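Local coordinates for uncharacterized protein (Arthrobacter sp., PDB 3KOP) that is of unknown function but adopts a cyclophilin-like fold and occurs here in an assembly of six chains, at residues Val43-Thr47 / Pro83-Asn87; Ala21-Asn25 / Trp52-Pro56; Val90-Asp96 / Phe132-Leu138. All blocks are in the same frame, centred on the assembly; numbering follows the deposited sequence.

Overall arrangement
Contacts 1 and 2 both use helix 45-54: Val43-Thr47 with Pro83-Asn87 at its start, Trp52-Pro56 with Ala21-Asn25 farther along, their centres about 15 Å apart. Both are partly buried, yet their chemistry differs, since contact 1 gathers hydrogen bonds round one carboxylate whereas contact 2 has no direct hydrogen bond between its segments and relies on an arginine over an indole. Contact 3, between Val90-Asp96 and Phe132-Leu138, is buried and joins two loops through a proline-on-phenylalanine contact and hydrogen bonds from an asparagine amide and the backbone. It lies across the chain's centre from contact 2, about 21 Å between centres. Contacts 1 and 3 also meet the second subunit; contact 2 meets no other chain of the assembly.

Contact 1 of 3, residues Val43-Thr47 / Pro83-Asn87; sequences VAPRT and PGAEN
The Glu86 carboxylate enters the first turn of helix 45-54 and accepts hydrogen bonds from two successive backbone N-H groups. Arg46 N reaches Glu86 OE2 at 2.8 Å and Thr47 N reaches Glu86 OE1 at 2.7 Å, each N-H meeting the syn lone pair of its carboxylate oxygen. The hydroxyl Thr47 OG1 donates as well, meeting Glu86 OE1 from the anti side at 2.7 Å, which gives that oxygen two donors. With CG anti to the backbone N (chi1 -164°) and an extended chain beyond it, Glu86 spans the distance from its loop to the helix start, where Ala44 is the N-cap residue.

Arg46 supplies a second group of polar bonds. Its guanidinium grips the carbonyl of Pro83 side-on, Pro83 O lying in the guanidinium plane, 2.9 Å from Arg46 NE and 3.0 Å from Arg46 NH2. The electrostatic component is looser: Glu86 OE2 stands over one guanidinium face, 3.8 Å from Arg46 NH1, a long salt bridge in which no N-H points at the oxygen. Helix start and guanidinium probably act together in attracting the carboxylate.

Van der Waals contacts are slighter. Val43 CG2 rests 3.4 Å from Asn87 ND2, whose hydrogen bond goes to Val151 O, and Pro83 CB lies against Thr47 OG1 at 3.6 Å.

Strand 145-157 borders both segments, Asn150 bonding Thr47, Gly84 and Glu86 while Phe152 packs on Ala44 and Thr47. Tyr99 of strand 96-103 touches Thr47 and Pro83, and Asn105 of the second subunit accepts from Arg46 NH1.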
loop_
_atom_site.group_PDB
_atom_site.type_symbol
_atom_site.label_atom_id
_atom_site.label_comp_id
_atom_site.label_asym_id
_atom_site.label_seq_id
_atom_site.Cartn_x
_atom_site.Cartn_y
_atom_site.Cartn_z
ATOM N N VAL F 43 23.403 7.278 12.367
ATOM C CA VAL F 43 22.042 7.579 11.892
ATOM C C VAL F 43 20.913 7.214 12.870
ATOM O O VAL F 43 19.786 7.656 12.696
ATOM C CB VAL F 43 21.799 6.928 10.490
ATOM C CG1 VAL F 43 22.813 7.465 9.472
ATOM C CG2 VAL F 43 21.826 5.384 10.567
ATOM N N ALA F 44 21.193 6.379 13.870
ATOM C CA ALA F 44 20.212 6.002 14.900
ATOM C C ALA F 44 20.865 6.189 16.289
ATOM O O ALA F 44 20.939 5.216 17.072
ATOM C CB ALA F 44 19.779 4.523 14.761
ATOM N N PRO F 45 21.346 7.415 16.598
ATOM C CA PRO F 45 22.061 7.613 17.882
ATOM C C PRO F 45 21.196 7.367 19.079
ATOM O O PRO F 45 21.672 6.781 20.057
ATOM C CB PRO F 45 22.494 9.084 17.827
ATOM C CG PRO F 45 21.542 9.743 16.826
ATOM C CD PRO F 45 21.334 8.649 15.791
ATOM N N ARG F 46 19.938 7.832 19.054
ATOM C CA ARG F 46 19.085 7.680 20.228
ATOM C C ARG F 46 18.740 6.201 20.492
ATOM O O ARG F 46 18.763 5.734 21.627
ATOM C CB ARG F 46 17.816 8.514 20.115
ATOM C CG ARG F 46 18.056 10.018 19.984
ATOM C CD ARG F 46 16.780 10.802 20.248
ATOM N NE ARG F 46 15.670 10.389 19.378
ATOM C CZ ARG F 46 15.463 10.863 18.139
ATOM N NH1 ARG F 46 16.306 11.743 17.606
ATOM N NH2 ARG F 46 14.415 10.460 17.426
ATOM N N THR F 47 18.367 5.477 19.446
ATOM C CA THR F 47 17.973 4.076 19.608
ATOM C C THR F 47 19.188 3.209 19.967
ATOM O O THR F 47 19.075 2.283 20.782
ATOM C CB THR F 47 17.322 3.540 18.299
ATOM O OG1 THR F 47 16.321 4.463 17.858
ATOM C CG2 THR F 47 16.731 2.171 18.491
ATOM N N PRO F 83 12.904 6.336 22.214
ATOM C CA PRO F 83 13.647 7.149 21.266
ATOM C C PRO F 83 12.776 7.903 20.272
ATOM O O PRO F 83 13.233 8.875 19.689
ATOM C CB PRO F 83 14.545 6.120 20.539
ATOM C CG PRO F 83 13.889 4.839 20.695
ATOM C CD PRO F 83 13.126 4.896 22.017
ATOM N N GLY F 84 11.541 7.449 20.068
ATOM C CA GLY F 84 10.719 7.955 18.981
ATOM C C GLY F 84 11.218 7.514 17.616
ATOM O O GLY F 84 12.217 6.796 17.509
ATOM N N ALA F 85 10.532 7.969 16.578
ATOM C CA ALA F 85 10.876 7.576 15.186
ATOM C C ALA F 85 12.309 8.012 14.851
ATOM O O ALA F 85 12.674 9.175 15.002
ATOM C CB ALA F 85 9.876 8.154 14.164
ATOM N N GLU F 86 13.129 7.056 14.426
ATOM C CA GLU F 86 14.533 7.346 14.088
ATOM C C GLU F 86 15.014 6.326 13.060
ATOM O O GLU F 86 14.935 5.105 13.318
ATOM C CB GLU F 86 15.403 7.260 15.359
ATOM C CG GLU F 86 16.770 7.912 15.224
ATOM C CD GLU F 86 17.688 7.709 16.456
ATOM O OE1 GLU F 86 17.704 6.602 17.028
ATOM O OE2 GLU F 86 18.409 8.667 16.804
ATOM N N ASN F 87 15.523 6.806 11.921
ATOM C CA ASN F 87 16.039 5.961 10.859
ATOM C C ASN F 87 15.075 4.832 10.498
ATOM O O ASN F 87 15.482 3.667 10.366
ATOM C CB ASN F 87 17.389 5.364 11.271
ATOM C CG ASN F 87 18.215 4.893 10.104
ATOM O OD1 ASN F 87 18.321 5.582 9.098
ATOM N ND2 ASN F 87 18.869 3.741 10.252
#

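Contact 2 of 3, residues Ala21-Asn25 / Trp52-Pro56; sequences ARYIN and WDALP
Arg22 lies over the indole of Trp52 in a cation-pi contact, joining the segment that runs into strand 23-28 to helix 45-54 on the sheet of this cyclophilin-like fold. The evidence is in the geometry: Arg22 CZ stands 4.3 Å from the centroid of the Trp52 five-membered ring, 26° off the ring normal. The guanidinium plane is inclined 33° to the indole. Arg22 NH1 makes the nearest approach, 3.2 Å from Trp52 CG. Farther back along the same chain, Arg22 CD lies over the benzene half in a CH-pi contact, 4.1 Å from the centroid of the Trp52 six-membered ring, so methylene and guanidinium share one indole face. In Trp52, CG anti to the backbone N (chi1 -180°) carries the indole toward the strand segment, and chi2 sets the tilt of its plane.

At the ring edge, near its plane, Tyr23 O is 3.3 Å from Trp52 CZ3. Deeper in, Ile24 CG2 meets Leu55 CD1 at 3.7 Å, the two side chains crossing at about a right angle.

Outside the segments Arg22 NH2 forms a salt bridge with Asp41, its strongest polar partner, and Arg183 of strand 178-183 makes a further cation-pi contact with Trp52. Arg22 NH1 is also tied to Asp53 indirectly: a water in the guanidinium plane accepts from Arg22 NH1 at 2.9 Å and donates to Asp53 OD1 at 2.8 Å.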
loop_
_atom_site.group_PDB
_atom_site.type_symbol
_atom_site.label_atom_id
_atom_site.label_comp_id
_atom_site.label_asym_id
_atom_site.label_seq_id
_atom_site.Cartn_x
_atom_site.Cartn_y
_atom_site.Cartn_z
ATOM N N ALA F 21 33.286 2.724 16.347
ATOM C CA ALA F 21 32.305 1.699 16.067
ATOM C C ALA F 21 32.130 0.823 17.309
ATOM O O ALA F 21 33.111 0.350 17.899
ATOM C CB ALA F 21 32.750 0.843 14.856
ATOM N N ARG F 22 30.897 0.643 17.739
ATOM C CA ARG F 22 30.607 -0.428 18.716
ATOM C C ARG F 22 29.676 -1.466 18.149
ATOM O O ARG F 22 28.895 -1.172 17.237
ATOM C CB ARG F 22 29.973 0.094 19.979
ATOM C CG ARG F 22 29.474 1.441 19.956
ATOM C CD ARG F 22 28.782 1.763 21.298
ATOM N NE ARG F 22 27.628 2.608 21.078
ATOM C CZ ARG F 22 26.889 3.161 22.041
ATOM N NH1 ARG F 22 27.144 2.952 23.326
ATOM N NH2 ARG F 22 25.874 3.926 21.707
ATOM N N TYR F 23 29.735 -2.664 18.728
ATOM C CA TYR F 23 29.072 -3.825 18.189
ATOM C C TYR F 23 28.273 -4.545 19.252
ATOM O O TYR F 23 28.592 -4.481 20.472
ATOM C CB TYR F 23 30.106 -4.789 17.594
ATOM C CG TYR F 23 30.871 -4.192 16.449
ATOM C CD1 TYR F 23 30.440 -4.347 15.134
ATOM C CD2 TYR F 23 32.022 -3.422 16.679
ATOM C CE1 TYR F 23 31.141 -3.754 14.069
ATOM C CE2 TYR F 23 32.710 -2.832 15.611
ATOM C CZ TYR F 23 32.280 -3.021 14.332
ATOM O OH TYR F 23 32.997 -2.436 13.334
ATOM N N ILE F 24 27.224 -5.213 18.794
ATOM C CA ILE F 24 26.422 -6.079 19.654
ATOM C C ILE F 24 26.431 -7.493 19.075
ATOM O O ILE F 24 26.551 -7.691 17.861
ATOM C CB ILE F 24 24.972 -5.524 19.815
ATOM C CG1 ILE F 24 24.249 -5.445 18.448
ATOM C CG2 ILE F 24 25.023 -4.145 20.512
ATOM C CD1 ILE F 24 22.768 -5.155 18.516
ATOM N N ASN F 25 26.368 -8.463 19.961
ATOM C CA ASN F 25 26.140 -9.838 19.612
ATOM C C ASN F 25 24.658 -10.156 19.718
ATOM O O ASN F 25 23.967 -9.730 20.656
ATOM C CB ASN F 25 26.948 -10.756 20.528
ATOM C CG ASN F 25 28.415 -10.705 20.233
ATOM O OD1 ASN F 25 28.811 -10.587 19.064
ATOM N ND2 ASN F 25 29.246 -10.746 21.278
ATOM N N TRP F 52 22.029 -0.104 23.792
ATOM C CA TRP F 52 23.338 -0.357 24.414
ATOM C C TRP F 52 23.258 -0.264 25.938
ATOM O O TRP F 52 23.719 -1.156 26.666
ATOM C CB TRP F 52 24.394 0.624 23.914
ATOM C CG TRP F 52 25.767 0.370 24.549
ATOM C CD1 TRP F 52 26.260 0.908 25.719
ATOM C CD2 TRP F 52 26.778 -0.528 24.067
ATOM N NE1 TRP F 52 27.507 0.396 25.985
ATOM C CE2 TRP F 52 27.858 -0.478 24.986
ATOM C CE3 TRP F 52 26.888 -1.348 22.934
ATOM C CZ2 TRP F 52 29.040 -1.214 24.793
ATOM C CZ3 TRP F 52 28.042 -2.103 22.760
ATOM C CH2 TRP F 52 29.112 -2.020 23.677
ATOM N N ASP F 53 22.709 0.844 26.412
ATOM C CA ASP F 53 22.629 1.131 27.849
ATOM C C ASP F 53 21.939 0.015 28.636
ATOM O O ASP F 53 22.293 -0.254 29.773
ATOM C CB ASP F 53 21.912 2.469 28.108
ATOM C CG ASP F 53 22.753 3.686 27.727
ATOM O OD1 ASP F 53 23.892 3.517 27.248
ATOM O OD2 ASP F 53 22.258 4.823 27.890
ATOM N N ALA F 54 20.978 -0.656 28.000
ATOM C CA ALA F 54 20.131 -1.649 28.681
ATOM C C ALA F 54 20.543 -3.086 28.467
ATOM O O ALA F 54 19.940 -3.988 29.060
ATOM C CB ALA F 54 18.666 -1.457 28.253
ATOM N N LEU F 55 21.587 -3.334 27.675
ATOM C CA LEU F 55 21.996 -4.710 27.416
ATOM C C LEU F 55 22.616 -5.341 28.666
ATOM O O LEU F 55 23.259 -4.648 29.476
ATOM C CB LEU F 55 22.966 -4.780 26.254
ATOM C CG LEU F 55 22.429 -4.305 24.900
ATOM C CD1 LEU F 55 23.562 -4.371 23.851
ATOM C CD2 LEU F 55 21.175 -5.062 24.448
ATOM N N PRO F 56 22.449 -6.658 28.805
ATOM C CA PRO F 56 21.796 -7.511 27.797
ATOM C C PRO F 56 20.265 -7.491 27.848
ATOM O O PRO F 56 19.692 -7.144 28.877
ATOM C CB PRO F 56 22.302 -8.905 28.166
ATOM C CG PRO F 56 22.522 -8.839 29.630
ATOM C CD PRO F 56 23.023 -7.459 29.897
HETATM O O HOH W 1 25.673 4.490 25.319
#

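Contact 3 of 3, residues Val90-Asp96 / Phe132-Leu138; sequences VTPIPGD and FYGRNNL
The ring of Phe132 carries Pro92 on one face, while Asp96 O lies at its edge, near the ring plane. Pro92 CG is 3.5 Å from the Phe132 ring centroid and 16° off the normal, the geometry of a CH-pi contact, and Pro92 CB sits beside it over the same face. The second flat group is the amide of Asn137. Both hydrogens of its ND2 are spent in the amide plane: one on Pro92 O across the contact, at 2.9 Å from Asn137 ND2 and nearly straight (171°), the other on Gly134 O within its own segment, 2.8 Å from Asn137 ND2. With Asn137 OD1 accepting from Asn69 N, the amide can hardly turn. Pro92 O has another partner, a water that donates to it at 2.7 Å and accepts from Asn137 N.

Backbone bonds continue the pairing. Phe132 N donates to Asp96 O and Gly95 N to Phe132 O, both at 2.9 Å. Gly95 belongs to the type II turn Ile93-Asp96, and its positive phi of 92° suits glycine. Asp96 OD2 steadies the turn by accepting from Ile93 N at 2.8 Å. Within the turn, Pro94 CG packs on Gly134 C at 3.5 Å.

A serine in place of Phe132 would probably leave Pro92 without the ring face it rests on and open a gap between the two loops.

The bonds of Phe132 lie where strand 96-103 starts and strand 125-132 finishes, the two being antiparallel neighbours. Strand 145-157 flanks the contact through Trp146 and Val151, helix 159-172 packs on Tyr133, and Arg135 of the third subunit forms a salt bridge with Asp96.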
loop_
_atom_site.group_PDB
_atom_site.type_symbol
_atom_site.label_atom_id
_atom_site.label_comp_id
_atom_site.label_asym_id
_atom_site.label_seq_id
_atom_site.Cartn_x
_atom_site.Cartn_y
_atom_site.Cartn_z
ATOM N N VAL F 90 9.879 0.825 6.478
ATOM C CA VAL F 90 8.822 -0.184 6.346
ATOM C C VAL F 90 9.196 -1.277 5.361
ATOM O O VAL F 90 8.382 -2.161 5.077
ATOM C CB VAL F 90 7.450 0.405 6.012
ATOM C CG1 VAL F 90 6.938 1.215 7.263
ATOM C CG2 VAL F 90 7.491 1.268 4.717
ATOM N N THR F 91 10.430 -1.201 4.853
ATOM C CA THR F 91 10.991 -2.127 3.908
ATOM C C THR F 91 12.325 -2.619 4.470
ATOM O O THR F 91 13.364 -2.332 3.897
ATOM C CB THR F 91 11.212 -1.462 2.505
ATOM O OG1 THR F 91 12.005 -0.272 2.622
ATOM C CG2 THR F 91 9.876 -1.096 1.848
ATOM N N PRO F 92 12.289 -3.382 5.588
ATOM C CA PRO F 92 13.545 -3.852 6.125
ATOM C C PRO F 92 14.268 -4.844 5.212
ATOM O O PRO F 92 13.632 -5.632 4.478
ATOM C CB PRO F 92 13.141 -4.509 7.439
ATOM C CG PRO F 92 11.739 -4.931 7.249
ATOM C CD PRO F 92 11.140 -3.964 6.301
ATOM N N ILE F 93 15.594 -4.809 5.280
ATOM C CA ILE F 93 16.447 -5.572 4.380
ATOM C C ILE F 93 17.337 -6.554 5.138
ATOM O O ILE F 93 17.441 -6.465 6.370
ATOM C CB ILE F 93 17.296 -4.635 3.533
ATOM C CG1 ILE F 93 18.408 -3.997 4.369
ATOM C CG2 ILE F 93 16.406 -3.595 2.885
ATOM C CD1 ILE F 93 19.387 -3.113 3.505
ATOM N N PRO F 94 17.955 -7.525 4.403
ATOM C CA PRO F 94 18.742 -8.518 5.126
ATOM C C PRO F 94 19.818 -7.831 5.962
ATOM O O PRO F 94 20.467 -6.918 5.499
ATOM C CB PRO F 94 19.377 -9.357 4.010
ATOM C CG PRO F 94 18.436 -9.219 2.849
ATOM C CD PRO F 94 17.901 -7.819 2.963
ATOM N N GLY F 95 19.953 -8.262 7.186
ATOM C CA GLY F 95 20.911 -7.697 8.114
ATOM C C GLY F 95 20.409 -6.586 8.997
ATOM O O GLY F 95 21.083 -6.231 9.942
ATOM N N ASP F 96 19.253 -6.007 8.706
ATOM C CA ASP F 96 18.690 -4.965 9.565
ATOM C C ASP F 96 18.325 -5.498 10.945
ATOM O O ASP F 96 17.793 -6.635 11.112
ATOM C CB ASP F 96 17.387 -4.402 9.033
ATOM C CG ASP F 96 17.546 -3.415 7.918
ATOM O OD1 ASP F 96 18.654 -2.890 7.662
ATOM O OD2 ASP F 96 16.481 -3.144 7.304
ATOM N N PHE F 132 16.080 -8.967 10.749
ATOM C CA PHE F 132 15.660 -9.365 9.423
ATOM C C PHE F 132 16.748 -10.155 8.716
ATOM O O PHE F 132 17.889 -9.706 8.600
ATOM C CB PHE F 132 15.189 -8.140 8.658
ATOM C CG PHE F 132 13.913 -7.645 9.163
ATOM C CD1 PHE F 132 12.719 -8.158 8.660
ATOM C CD2 PHE F 132 13.881 -6.729 10.182
ATOM C CE1 PHE F 132 11.507 -7.703 9.138
ATOM C CE2 PHE F 132 12.676 -6.301 10.698
ATOM C CZ PHE F 132 11.494 -6.767 10.166
ATOM N N TYR F 133 16.411 -11.377 8.335
ATOM C CA TYR F 133 17.412 -12.331 7.824
ATOM C C TYR F 133 17.296 -12.583 6.342
ATOM O O TYR F 133 18.134 -13.254 5.790
ATOM C CB TYR F 133 17.357 -13.650 8.588
ATOM C CG TYR F 133 16.091 -14.454 8.431
ATOM C CD1 TYR F 133 15.973 -15.415 7.433
ATOM C CD2 TYR F 133 15.012 -14.284 9.319
ATOM C CE1 TYR F 133 14.801 -16.179 7.288
ATOM C CE2 TYR F 133 13.849 -15.041 9.190
ATOM C CZ TYR F 133 13.757 -15.990 8.171
ATOM O OH TYR F 133 12.625 -16.741 8.047
ATOM N N GLY F 134 16.268 -12.043 5.700
ATOM C CA GLY F 134 16.061 -12.181 4.246
ATOM C C GLY F 134 15.454 -10.897 3.707
ATOM O O GLY F 134 15.298 -9.907 4.457
ATOM N N ARG F 135 15.078 -10.898 2.431
ATOM C CA ARG F 135 14.621 -9.699 1.738
ATOM C C ARG F 135 13.116 -9.766 1.404
ATOM O O ARG F 135 12.434 -10.732 1.740
ATOM C CB ARG F 135 15.423 -9.439 0.440
ATOM C CG ARG F 135 15.311 -10.544 -0.633
ATOM C CD ARG F 135 16.015 -10.117 -1.930
ATOM N NE ARG F 135 15.340 -8.949 -2.488
ATOM C CZ ARG F 135 15.931 -8.017 -3.228
ATOM N NH1 ARG F 135 17.243 -8.110 -3.527
ATOM N NH2 ARG F 135 15.225 -6.962 -3.655
ATOM N N ASN F 136 12.643 -8.701 0.751
ATOM C CA ASN F 136 11.285 -8.598 0.239
ATOM C C ASN F 136 10.273 -8.684 1.400
ATOM O O ASN F 136 9.341 -9.462 1.369
ATOM C CB ASN F 136 11.024 -9.653 -0.858
ATOM C CG ASN F 136 11.786 -9.355 -2.132
ATOM O OD1 ASN F 136 12.538 -8.347 -2.202
ATOM N ND2 ASN F 136 11.610 -10.220 -3.157
ATOM N N ASN F 137 10.526 -7.882 2.432
ATOM C CA ASN F 137 9.689 -7.824 3.646
ATOM C C ASN F 137 8.910 -6.530 3.639
ATOM O O ASN F 137 9.436 -5.500 3.200
ATOM C CB ASN F 137 10.588 -7.809 4.883
ATOM C CG ASN F 137 11.670 -8.866 4.838
ATOM O OD1 ASN F 137 11.400 -10.077 4.883
ATOM N ND2 ASN F 137 12.902 -8.415 4.750
ATOM N N LEU F 138 7.674 -6.546 4.134
ATOM C CA LEU F 138 6.913 -5.313 4.344
ATOM C C LEU F 138 6.419 -5.237 5.774
ATOM O O LEU F 138 5.814 -6.196 6.306
ATOM C CB LEU F 138 5.739 -5.244 3.363
ATOM C CG LEU F 138 6.064 -5.078 1.888
ATOM C CD1 LEU F 138 4.794 -5.421 1.053
ATOM C CD2 LEU F 138 6.502 -3.607 1.633
HETATM O O HOH W 2 12.058 -5.388 2.304
#